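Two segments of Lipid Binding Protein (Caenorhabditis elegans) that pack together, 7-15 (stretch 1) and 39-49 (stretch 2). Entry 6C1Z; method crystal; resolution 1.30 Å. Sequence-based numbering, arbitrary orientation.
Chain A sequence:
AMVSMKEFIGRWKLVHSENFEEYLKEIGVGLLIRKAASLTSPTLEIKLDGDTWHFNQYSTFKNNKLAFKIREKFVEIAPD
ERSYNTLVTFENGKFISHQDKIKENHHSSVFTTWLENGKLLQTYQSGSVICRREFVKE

Stretch 1 (7-15) EFIGRWKLV
Stretch 2 39-49: LTSPTLEIKLD

Two neighbouring antiparallel strands illustrate how a β-ladder sorts its side chains while its backbone does the joining. In this lipid binding protein, residues 10-15 and 43-49 run at 159° to each other, their axes approaching to 4.6 Å, and the two stretches together bury 705 Å². Both strands are extended, with phi near -105° to -135° and psi near 120° to 137° from Arg-11 to Lys-13 and from Thr-43 to Ile-46.

The backbone sets the register. Gly-10 faces Ile-46 in a hydrogen-bonded pair (CA-CA 5.4 Å), with Gly-10 N to Ile-46 O at 3.0 Å and Ile-46 N to Gly-10 O at 2.9 Å. Two residues on, Trp-12 faces Leu-44 (CA-CA 5.0 Å): Trp-12 N to Leu-44 O and Leu-44 N to Trp-12 O are each 2.8 Å, the former more bent at 135°. Beyond the ladder, Leu-14 N reaches Pro-42 O at 3.2 Å; proline can offer its carbonyl but no amide hydrogen. Between these links lie the non-hydrogen-bonded pairs Arg-11 with Glu-45 (CA-CA 4.4 Å) and Lys-13 with Thr-43 (4.7 Å). Here CA-H...O contacts add support, the shortest from Thr-43 CA to Trp-12 O at 3.2 Å. Gly-10, at phi/psi 148/-162, suits its place because a CB would jam against the preceding carbonyl oxygen.

Polar pairing occupies the face of Arg-11, Lys-13, Thr-43 and Glu-45. Arg-11 (m, t, p, chi4 85°) forms a salt bridge from NH1 to Glu-45 OE2 at 3.6 Å, the carboxylate oxygen lying at the guanidinium edge; Glu-45 is t, t with chi3 76°. Thr-43 CG2 lies over one guanidinium face, 4.1 Å from Arg-11 NH2. Lys-13 (m, m, t, t) brings NZ to within 2.8 Å of OG1 of Thr-43 (m), donating a hydrogen bond.

Apolar packing fills the other face. Trp-12 (m, chi2 93°) meets Leu-44 (t, p) with Trp-12 CB 4.3 Å from Leu-44 CB. Ile-46 (m, t) comes up beside the indole, with Trp-12 CD1 4.3 Å from Ile-46 CD1. The indole is anchored within its own stretch by Trp-12 NE1 to Phe-8 O, 3.0 Å. Branched Ile-46, buried, also meets Phe-8 (m, chi2 81°), with Ile-46 CD1 4.2 Å from Phe-8 CB. Flanking the ladder, Ile-9 (m, t) places CD1 4.1 Å from CB of Leu-48 (t, p), and Leu-14 (t, p), its CB directed toward stretch 2, sets CD2 3.8 Å from Pro-42 CD, on a C-gamma endo ring.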

# COMPACT_ATOMS: atom_id res chain seq x y z
N GLU A 7 -3.99 15.48 5.87
CA GLU A 7 -5.00 15.38 4.83
C GLU A 7 -5.25 13.95 4.39
O GLU A 7 -6.27 13.69 3.74
CB GLU A 7 -4.57 16.24 3.63
CG GLU A 7 -4.42 17.72 3.96
CD GLU A 7 -3.90 18.55 2.80
OE1 GLU A 7 -4.50 18.51 1.71
OE2 GLU A 7 -2.88 19.23 2.99
N PHE A 8 -4.36 13.03 4.73
CA PHE A 8 -4.55 11.64 4.37
C PHE A 8 -5.47 10.92 5.34
O PHE A 8 -5.94 9.81 5.01
CB PHE A 8 -3.20 10.92 4.37
CG PHE A 8 -2.30 11.29 3.22
CD1 PHE A 8 -1.54 12.46 3.25
CD2 PHE A 8 -2.21 10.48 2.12
CE1 PHE A 8 -0.69 12.78 2.20
CE2 PHE A 8 -1.35 10.79 1.06
CZ PHE A 8 -0.60 11.97 1.10
N ILE A 9 -5.69 11.47 6.52
CA ILE A 9 -6.41 10.74 7.56
C ILE A 9 -7.88 10.61 7.18
O ILE A 9 -8.54 11.59 6.82
CB ILE A 9 -6.23 11.45 8.91
CG1 ILE A 9 -4.79 11.27 9.37
CG2 ILE A 9 -7.22 10.91 9.95
CD1 ILE A 9 -4.39 12.12 10.52
N GLY A 10 -8.38 9.39 7.25
CA GLY A 10 -9.79 9.12 7.00
C GLY A 10 -9.95 7.75 6.37
O GLY A 10 -9.05 6.93 6.41
N ARG A 11 -11.11 7.54 5.77
CA ARG A 11 -11.49 6.28 5.16
C ARG A 11 -11.72 6.51 3.68
O ARG A 11 -12.37 7.48 3.29
CB ARG A 11 -12.74 5.70 5.86
CG ARG A 11 -12.43 5.04 7.22
CD ARG A 11 -13.65 4.77 8.10
NE ARG A 11 -14.54 3.77 7.52
CZ ARG A 11 -14.41 2.46 7.66
NH1 ARG A 11 -13.41 1.95 8.37
NH2 ARG A 11 -15.28 1.65 7.07
N TRP A 12 -11.23 5.59 2.85
CA TRP A 12 -11.11 5.76 1.41
C TRP A 12 -11.59 4.48 0.73
O TRP A 12 -11.26 3.37 1.18
CB TRP A 12 -9.64 6.02 1.05
CG TRP A 12 -9.01 7.23 1.68
CD1 TRP A 12 -8.30 7.27 2.86
CD2 TRP A 12 -9.01 8.57 1.17
NE1 TRP A 12 -7.88 8.56 3.11
CE2 TRP A 12 -8.30 9.37 2.09
CE3 TRP A 12 -9.56 9.19 0.02
CZ2 TRP A 12 -8.09 10.73 1.88
CZ3 TRP A 12 -9.35 10.52 -0.17
CH2 TRP A 12 -8.63 11.28 0.76
N LYS A 13 -12.37 4.62 -0.34
CA LYS A 13 -13.00 3.49 -1.04
C LYS A 13 -12.39 3.37 -2.44
O LYS A 13 -12.32 4.37 -3.17
CB LYS A 13 -14.51 3.70 -1.15
CG LYS A 13 -15.24 3.72 0.19
CD LYS A 13 -15.36 2.34 0.78
CE LYS A 13 -16.17 2.40 2.06
NZ LYS A 13 -16.55 1.04 2.56
N LEU A 14 -11.96 2.16 -2.82
CA LEU A 14 -11.36 1.99 -4.14
C LEU A 14 -12.40 2.23 -5.24
O LEU A 14 -13.48 1.64 -5.21
CB LEU A 14 -10.80 0.57 -4.28
CG LEU A 14 -10.03 0.32 -5.57
CD1 LEU A 14 -8.67 0.97 -5.55
CD2 LEU A 14 -9.89 -1.16 -5.87
N VAL A 15 -12.06 3.09 -6.20
CA VAL A 15 -12.91 3.33 -7.37
C VAL A 15 -12.25 2.96 -8.69
O VAL A 15 -12.95 2.83 -9.70
CB VAL A 15 -13.43 4.78 -7.41
CG1 VAL A 15 -14.31 5.04 -6.22
CG2 VAL A 15 -12.28 5.77 -7.46
N LEU A 39 -10.26 -8.89 -7.30
CA LEU A 39 -11.69 -8.69 -7.48
C LEU A 39 -12.31 -7.78 -6.42
O LEU A 39 -13.38 -7.21 -6.67
CB LEU A 39 -12.42 -10.03 -7.49
CG LEU A 39 -12.36 -10.79 -8.82
CD1 LEU A 39 -12.90 -12.18 -8.62
CD2 LEU A 39 -13.15 -10.05 -9.89
N THR A 40 -11.68 -7.62 -5.27
CA THR A 40 -12.28 -6.82 -4.21
C THR A 40 -12.10 -5.33 -4.48
O THR A 40 -11.25 -4.91 -5.27
CB THR A 40 -11.64 -7.12 -2.86
OG1 THR A 40 -10.27 -6.70 -2.90
CG2 THR A 40 -11.73 -8.60 -2.53
N SER A 41 -12.92 -4.53 -3.79
CA SER A 41 -12.79 -3.07 -3.77
C SER A 41 -12.59 -2.68 -2.31
O SER A 41 -13.57 -2.38 -1.61
CB SER A 41 -14.02 -2.39 -4.38
OG SER A 41 -14.11 -2.66 -5.76
N PRO A 42 -11.35 -2.67 -1.83
CA PRO A 42 -11.11 -2.52 -0.39
C PRO A 42 -11.40 -1.11 0.09
O PRO A 42 -11.52 -0.16 -0.69
CB PRO A 42 -9.62 -2.85 -0.24
CG PRO A 42 -9.04 -2.66 -1.58
CD PRO A 42 -10.10 -2.93 -2.57
N THR A 43 -11.51 -1.00 1.41
CA THR A 43 -11.55 0.27 2.10
C THR A 43 -10.22 0.47 2.81
O THR A 43 -9.76 -0.41 3.54
CB THR A 43 -12.69 0.26 3.12
OG1 THR A 43 -13.92 0.11 2.42
CG2 THR A 43 -12.72 1.56 3.91
N LEU A 44 -9.61 1.62 2.59
CA LEU A 44 -8.34 1.95 3.19
C LEU A 44 -8.60 2.98 4.27
O LEU A 44 -9.14 4.05 4.00
CB LEU A 44 -7.37 2.49 2.14
CG LEU A 44 -6.09 3.18 2.62
CD1 LEU A 44 -5.23 2.26 3.45
CD2 LEU A 44 -5.29 3.73 1.43
N GLU A 45 -8.24 2.66 5.50
CA GLU A 45 -8.38 3.56 6.63
C GLU A 45 -6.98 4.00 7.03
O GLU A 45 -6.11 3.15 7.28
CB GLU A 45 -9.05 2.84 7.79
CG GLU A 45 -9.00 3.52 9.13
CD GLU A 45 -9.62 2.67 10.20
OE1 GLU A 45 -8.98 1.69 10.66
OE2 GLU A 45 -10.78 2.96 10.56
N ILE A 46 -6.79 5.31 7.11
CA ILE A 46 -5.52 5.90 7.53
C ILE A 46 -5.80 6.66 8.81
O ILE A 46 -6.68 7.53 8.84
CB ILE A 46 -4.94 6.82 6.45
CG1 ILE A 46 -4.53 6.02 5.22
CG2 ILE A 46 -3.75 7.62 6.99
CD1 ILE A 46 -4.17 6.90 4.02
N LYS A 47 -5.07 6.33 9.87
CA LYS A 47 -5.20 7.03 11.13
C LYS A 47 -3.82 7.21 11.74
O LYS A 47 -2.86 6.54 11.36
CB LYS A 47 -6.18 6.30 12.08
CG LYS A 47 -5.86 4.85 12.37
CD LYS A 47 -7.09 4.05 12.87
CE LYS A 47 -7.79 4.73 14.03
NZ LYS A 47 -8.90 3.88 14.59
N LEU A 48 -3.72 8.16 12.66
CA LEU A 48 -2.49 8.46 13.37
C LEU A 48 -2.76 8.37 14.86
O LEU A 48 -3.61 9.11 15.39
CB LEU A 48 -2.00 9.86 12.99
CG LEU A 48 -0.77 10.37 13.73
CD1 LEU A 48 0.42 9.43 13.55
CD2 LEU A 48 -0.42 11.78 13.27
N ASP A 49 -2.00 7.52 15.55
CA ASP A 49 -2.11 7.34 17.00
C ASP A 49 -0.79 7.78 17.63
O ASP A 49 0.19 7.03 17.61
CB ASP A 49 -2.40 5.87 17.33
CG ASP A 49 -2.45 5.61 18.82
OD1 ASP A 49 -2.41 6.58 19.61
OD2 ASP A 49 -2.51 4.42 19.21